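Local coordinates for protein toll-like receptor 13 (Mus musculus, PDB 4Z0C) that recognises and binds bacterial 23S ribosomal RNA through its leucine-rich-repeat ectodomain and signals via MYD88 and TRAF6 to activate NF-kappa-B, at residues Q96-S101 with T119-D124. Numbering follows the deposited sequence.
Sequences QSVNNS and THIHKD. With NAG (2-acetamido-2-deoxy-beta-D-glucopyranose), chain L.
Residues 96-101 and 119-124 run parallel as equivalent pieces of consecutive leucine-rich repeats, LRR 3 and LRR 4, in the solenoid of the receptor's ectodomain. They form a short, weakly bonded parallel pair, centred on the bridge between Val98 and Ile121 and separate from the main strands 87-89 and 110-112 of the same repeats. Val98 bonds to the neighbouring repeat in both directions. Its N-H meets His120 O at 2.9 Å in the carbonyl plane. Val98 O takes the N-H of His122 at 2.9 Å, nearly straight and almost along the C=O axis. A third bond, Thr119 N to Gln96 O at 2.8 Å, comes from above the carbonyl plane.

The buried side chains of Val98 and Ile121 share one face of the pair. CG2 of Ile121, anti to its backbone N, packs against Val98 CB at 4.1 Å, and Ile121 continues inward onto Leu137 and onto Ile148 and Ala151 of helix 145-152. Ser97 and His120 start out on the other face, though the His120 imidazole leads away from 96-101. The Asn99 side chain sets out away from 119-124 and carries an N-linked NAG on ND2, whose N2 donates to Ser97 O at 3.1 Å; further bonds to Trp72 O and Ile74 N lay the sugar back over LRR 2.

Beyond the pair, Asn100 centres an inverse gamma turn, and its amide stands almost upright over one face of the His122 ring, offset toward the rim, the planes 84° apart. The ring stands with CG anti to the backbone N (chi1 -173°), and ND1 accepts the backbone N-H of Asp124 at 3.0 Å, 34° out of the ring plane.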
loop_
_atom_site.group_PDB
_atom_site.type_symbol
_atom_site.label_atom_id
_atom_site.label_comp_id
_atom_site.label_asym_id
_atom_site.label_seq_id
_atom_site.Cartn_x
_atom_site.Cartn_y
_atom_site.Cartn_z
ATOM N N GLN A 96 -4.959 -21.791 -39.518
ATOM C CA GLN A 96 -4.050 -22.921 -39.794
ATOM C C GLN A 96 -3.426 -22.910 -41.178
ATOM O O GLN A 96 -2.338 -23.433 -41.376
ATOM C CB GLN A 96 -4.742 -24.268 -39.574
ATOM C CG GLN A 96 -5.151 -24.535 -38.137
ATOM C CD GLN A 96 -5.940 -25.816 -37.996
ATOM O OE1 GLN A 96 -5.457 -26.899 -38.344
ATOM N NE2 GLN A 96 -7.145 -25.711 -37.450
ATOM N N SER A 97 -4.122 -22.336 -42.145
ATOM C CA SER A 97 -3.555 -22.180 -43.473
ATOM C C SER A 97 -4.040 -20.852 -43.999
ATOM O O SER A 97 -5.110 -20.389 -43.616
ATOM C CB SER A 97 -3.976 -23.327 -44.392
ATOM O OG SER A 97 -5.360 -23.599 -44.275
ATOM N N VAL A 98 -3.253 -20.230 -44.865
ATOM C CA VAL A 98 -3.625 -18.931 -45.400
ATOM C C VAL A 98 -4.004 -19.030 -46.879
ATOM O O VAL A 98 -3.215 -19.454 -47.718
ATOM C CB VAL A 98 -2.503 -17.903 -45.180
ATOM C CG1 VAL A 98 -2.936 -16.541 -45.652
ATOM C CG2 VAL A 98 -2.147 -17.842 -43.700
ATOM N N ASN A 99 -5.236 -18.641 -47.179
ATOM C CA ASN A 99 -5.769 -18.738 -48.521
ATOM C C ASN A 99 -5.742 -17.377 -49.205
ATOM O O ASN A 99 -5.165 -16.428 -48.683
ATOM C CB ASN A 99 -7.188 -19.288 -48.459
ATOM C CG ASN A 99 -7.272 -20.582 -47.668
ATOM O OD1 ASN A 99 -6.359 -21.411 -47.715
ATOM N ND2 ASN A 99 -8.356 -20.745 -46.908
ATOM N N ASN A 100 -6.353 -17.292 -50.379
ATOM C CA ASN A 100 -6.323 -16.081 -51.188
ATOM C C ASN A 100 -7.383 -15.051 -50.773
ATOM O O ASN A 100 -8.218 -14.640 -51.581
ATOM C CB ASN A 100 -6.503 -16.496 -52.635
ATOM C CG ASN A 100 -5.469 -17.520 -53.056
ATOM O OD1 ASN A 100 -4.278 -17.223 -53.113
ATOM N ND2 ASN A 100 -5.911 -18.754 -53.286
ATOM N N SER A 101 -7.349 -14.645 -49.504
ATOM C CA SER A 101 -8.342 -13.731 -48.932
ATOM C C SER A 101 -8.025 -12.225 -48.976
ATOM O O SER A 101 -8.809 -11.416 -48.494
ATOM C CB SER A 101 -8.592 -14.142 -47.481
ATOM O OG SER A 101 -8.610 -15.555 -47.341
ATOM N N THR A 119 0.462 -23.545 -41.140
ATOM C CA THR A 119 1.426 -24.499 -41.703
ATOM C C THR A 119 1.764 -24.152 -43.146
ATOM O O THR A 119 2.896 -24.356 -43.583
ATOM C CB THR A 119 0.911 -25.951 -41.673
ATOM O OG1 THR A 119 -0.355 -26.022 -42.329
ATOM C CG2 THR A 119 0.762 -26.452 -40.246
ATOM N N HIS A 120 0.790 -23.617 -43.883
ATOM C CA HIS A 120 0.978 -23.313 -45.308
ATOM C C HIS A 120 0.332 -22.009 -45.746
ATOM O O HIS A 120 -0.687 -21.578 -45.202
ATOM C CB HIS A 120 0.433 -24.442 -46.185
ATOM C CG HIS A 120 1.169 -25.735 -46.039
ATOM N ND1 HIS A 120 0.795 -26.712 -45.141
ATOM C CD2 HIS A 120 2.256 -26.221 -46.687
ATOM C CE1 HIS A 120 1.620 -27.737 -45.237
ATOM N NE2 HIS A 120 2.518 -27.465 -46.170
ATOM N N ILE A 121 0.913 -21.404 -46.773
ATOM C CA ILE A 121 0.349 -20.203 -47.366
ATOM C C ILE A 121 0.232 -20.457 -48.855
ATOM O O ILE A 121 1.206 -20.860 -49.498
ATOM C CB ILE A 121 1.255 -18.985 -47.160
ATOM C CG1 ILE A 121 1.514 -18.739 -45.666
ATOM C CG2 ILE A 121 0.636 -17.761 -47.815
ATOM C CD1 ILE A 121 2.265 -17.452 -45.384
ATOM N N HIS A 122 -0.957 -20.241 -49.407
ATOM C CA HIS A 122 -1.164 -20.486 -50.820
ATOM C C HIS A 122 -0.240 -19.598 -51.643
ATOM O O HIS A 122 -0.007 -18.434 -51.292
ATOM C CB HIS A 122 -2.617 -20.264 -51.243
ATOM C CG HIS A 122 -2.883 -20.677 -52.658
ATOM N ND1 HIS A 122 -2.725 -19.822 -53.725
ATOM C CD2 HIS A 122 -3.259 -21.869 -53.181
ATOM C CE1 HIS A 122 -3.009 -20.464 -54.846
ATOM N NE2 HIS A 122 -3.332 -21.708 -54.541
ATOM N N LYS A 123 0.297 -20.178 -52.714
ATOM C CA LYS A 123 1.232 -19.510 -53.611
ATOM C C LYS A 123 0.812 -18.092 -53.994
ATOM O O LYS A 123 1.653 -17.201 -54.122
ATOM C CB LYS A 123 1.373 -20.338 -54.887
ATOM C CG LYS A 123 2.606 -20.019 -55.704
ATOM C CD LYS A 123 2.722 -20.945 -56.919
ATOM C CE LYS A 123 1.375 -21.144 -57.596
ATOM N NZ LYS A 123 1.215 -20.253 -58.784
ATOM N N ASP A 124 -0.487 -17.887 -54.175
ATOM C CA ASP A 124 -0.994 -16.603 -54.661
ATOM C C ASP A 124 -1.708 -15.786 -53.600
ATOM O O ASP A 124 -2.412 -14.826 -53.931
ATOM C CB ASP A 124 -1.942 -16.807 -55.838
ATOM C CG ASP A 124 -1.273 -17.487 -57.006
ATOM O OD1 ASP A 124 -0.205 -16.997 -57.442
ATOM O OD2 ASP A 124 -1.809 -18.513 -57.477
HETATM C C1 NAG L . -8.265 -21.933 -46.093
HETATM C C2 NAG L . -8.927 -21.605 -44.748
HETATM C C3 NAG L . -9.145 -22.832 -43.866
HETATM C C4 NAG L . -9.680 -24.028 -44.650
HETATM C C5 NAG L . -8.932 -24.205 -45.970
HETATM C C6 NAG L . -9.533 -25.322 -46.828
HETATM C C7 NAG L . -8.614 -19.433 -43.696
HETATM C C8 NAG L . -7.982 -18.762 -42.513
HETATM N N2 NAG L . -8.140 -20.630 -44.019
HETATM O O3 NAG L . -10.059 -22.493 -42.847
HETATM O O4 NAG L . -9.518 -25.189 -43.861
HETATM O O5 NAG L . -8.948 -23.002 -46.709
HETATM O O6 NAG L . -10.712 -24.882 -47.472
HETATM O O7 NAG L . -9.517 -18.871 -44.309
#